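Local coordinates for protein possible prolidase (Bifidobacterium longum NCC2705, PDB 2P9B) that probably hydrolyses carbon-nitrogen bonds as a member of the amidohydrolase family, possibly as a prolidase, at residues E186-V191 against C233-Q238. Residues are numbered along the deposited sequence; the frame is centred on the assembly and turned at random.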
loop_
_atom_site.group_PDB
_atom_site.type_symbol
_atom_site.label_atom_id
_atom_site.label_comp_id
_atom_site.label_asym_id
_atom_site.label_seq_id
_atom_site.Cartn_x
_atom_site.Cartn_y
_atom_site.Cartn_z
ATOM N N GLU A 186 -26.138 -11.069 -7.255
ATOM C CA GLU A 186 -25.242 -10.757 -8.360
ATOM C C GLU A 186 -23.852 -10.459 -7.808
ATOM O O GLU A 186 -22.852 -10.919 -8.348
ATOM C CB GLU A 186 -25.751 -9.547 -9.151
ATOM C CG GLU A 186 -24.759 -9.048 -10.194
ATOM C CD GLU A 186 -25.163 -7.728 -10.833
ATOM O OE1 GLU A 186 -25.605 -6.819 -10.102
ATOM O OE2 GLU A 186 -25.019 -7.593 -12.065
ATOM N N ALA A 187 -23.804 -9.686 -6.725
ATOM C CA ALA A 187 -22.541 -9.320 -6.098
ATOM C C ALA A 187 -21.787 -10.538 -5.562
ATOM O O ALA A 187 -20.571 -10.635 -5.709
ATOM C CB ALA A 187 -22.788 -8.323 -4.963
ATOM N N ARG A 188 -22.510 -11.457 -4.930
ATOM C CA ARG A 188 -21.885 -12.653 -4.376
ATOM C C ARG A 188 -21.324 -13.526 -5.490
ATOM O O ARG A 188 -20.251 -14.118 -5.357
ATOM C CB ARG A 188 -22.893 -13.457 -3.545
ATOM C CG ARG A 188 -22.263 -14.586 -2.732
ATOM C CD ARG A 188 -23.304 -15.350 -1.918
ATOM N NE ARG A 188 -23.848 -14.572 -0.805
ATOM C CZ ARG A 188 -23.232 -14.385 0.362
ATOM N NH1 ARG A 188 -22.039 -14.921 0.588
ATOM N NH2 ARG A 188 -23.820 -13.666 1.311
ATOM N N THR A 189 -22.052 -13.605 -6.597
ATOM C CA THR A 189 -21.597 -14.407 -7.730
ATOM C C THR A 189 -20.340 -13.791 -8.334
ATOM O O THR A 189 -19.419 -14.499 -8.733
ATOM C CB THR A 189 -22.684 -14.501 -8.820
ATOM O OG1 THR A 189 -23.833 -15.173 -8.289
ATOM C CG2 THR A 189 -22.170 -15.268 -10.024
ATOM N N ALA A 190 -20.303 -12.466 -8.392
ATOM C CA ALA A 190 -19.163 -11.775 -8.958
ATOM C C ALA A 190 -17.902 -11.986 -8.128
ATOM O O ALA A 190 -16.834 -12.259 -8.679
ATOM C CB ALA A 190 -19.471 -10.289 -9.090
ATOM N N VAL A 191 -18.017 -11.870 -6.809
ATOM C CA VAL A 191 -16.853 -12.057 -5.955
ATOM C C VAL A 191 -16.376 -13.512 -6.042
ATOM O O VAL A 191 -15.179 -13.783 -5.991
ATOM C CB VAL A 191 -17.166 -11.674 -4.479
ATOM C CG1 VAL A 191 -18.225 -12.595 -3.904
ATOM C CG2 VAL A 191 -15.894 -11.731 -3.647
ATOM N N CYS A 233 -18.452 -9.018 1.103
ATOM C CA CYS A 233 -17.593 -9.226 2.261
ATOM C C CYS A 233 -17.778 -10.599 2.894
ATOM O O CYS A 233 -16.806 -11.236 3.284
ATOM C CB CYS A 233 -17.838 -8.136 3.301
ATOM S SG CYS A 233 -17.216 -6.533 2.781
ATOM N N ASP A 234 -19.024 -11.052 3.005
ATOM C CA ASP A 234 -19.292 -12.360 3.598
ATOM C C ASP A 234 -18.567 -13.450 2.818
ATOM O O ASP A 234 -17.886 -14.295 3.397
ATOM C CB ASP A 234 -20.797 -12.646 3.600
ATOM C CG ASP A 234 -21.130 -14.020 4.156
ATOM O OD1 ASP A 234 -20.825 -14.274 5.343
ATOM O OD2 ASP A 234 -21.696 -14.847 3.409
ATOM N N GLU A 235 -18.711 -13.412 1.500
ATOM C CA GLU A 235 -18.091 -14.395 0.621
ATOM C C GLU A 235 -16.564 -14.338 0.664
ATOM O O GLU A 235 -15.903 -15.367 0.788
ATOM C CB GLU A 235 -18.583 -14.179 -0.813
ATOM C CG GLU A 235 -18.268 -15.310 -1.773
ATOM C CD GLU A 235 -18.892 -16.628 -1.351
ATOM O OE1 GLU A 235 -20.062 -16.623 -0.914
ATOM O OE2 GLU A 235 -18.212 -17.668 -1.468
ATOM N N ALA A 236 -16.000 -13.139 0.564
ATOM C CA ALA A 236 -14.548 -13.002 0.593
ATOM C C ALA A 236 -13.966 -13.492 1.914
ATOM O O ALA A 236 -12.964 -14.205 1.936
ATOM C CB ALA A 236 -14.159 -11.550 0.368
ATOM N N HIS A 237 -14.604 -13.114 3.015
ATOM C CA HIS A 237 -14.130 -13.493 4.341
ATOM C C HIS A 237 -14.163 -14.993 4.591
ATOM O O HIS A 237 -13.384 -15.507 5.392
ATOM C CB HIS A 237 -14.937 -12.746 5.401
ATOM C CG HIS A 237 -14.707 -11.268 5.389
ATOM N ND1 HIS A 237 -15.506 -10.380 6.076
ATOM C CD2 HIS A 237 -13.765 -10.523 4.764
ATOM C CE1 HIS A 237 -15.068 -9.149 5.871
ATOM N NE2 HIS A 237 -14.013 -9.209 5.077
ATOM N N GLN A 238 -15.062 -15.689 3.906
ATOM C CA GLN A 238 -15.153 -17.138 4.052
ATOM C C GLN A 238 -13.831 -17.751 3.614
ATOM O O GLN A 238 -13.450 -18.828 4.074
ATOM C CB GLN A 238 -16.277 -17.697 3.179
ATOM C CG GLN A 238 -17.659 -17.582 3.776
ATOM C CD GLN A 238 -18.706 -18.186 2.867
ATOM O OE1 GLN A 238 -18.502 -19.263 2.300
ATOM N NE2 GLN A 238 -19.839 -17.502 2.726
#
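Arg188 reaches across from its helix to join two neighbouring carboxylates, with its NH1 as the shared donor. Arg188 NH1 lies 2.8 Å from OD2 of Asp234, meeting that oxygen's anti lone pair. The same NH1 gives a second, straighter bond (154° at the hydrogen) to OE1 of Glu235, which lies in the guanidinium plane. NH2 adds a weak bond to Asp234 OD2, while both carboxylates stand steeply to the guanidinium, the Glu235 one 86° from it. Gln238, one helical turn after Asp234, sends NE2 back to Asp234 OD2 in a weak 3.3 Å hydrogen bond, giving that oxygen another donor. An arginine suits this place because its long chain, extended as far as CD and then bent at chi3, carries a group with several N-H donors. An alanine here removes the cation, and the adjacent carboxylates would probably be left without the charge that offsets them. The segments 186-191 and 233-238 cross at -28°, running roughly parallel, as expected of helices 184-196 and 226-238 if they are successive helices around the TIM-barrel-like amidohydrolase fold. Beneath the salt bridges the contact turns apolar: Val191 CG1 packs 3.5 Å from CG of Glu235, which chi1 sets anti to the backbone N. Val191 CG2 lies 4.4 Å from CB of Ala236. Small Ala236 fits the inner side, where it also touches Val243 on strand 243-247, and Val191 meets Met166.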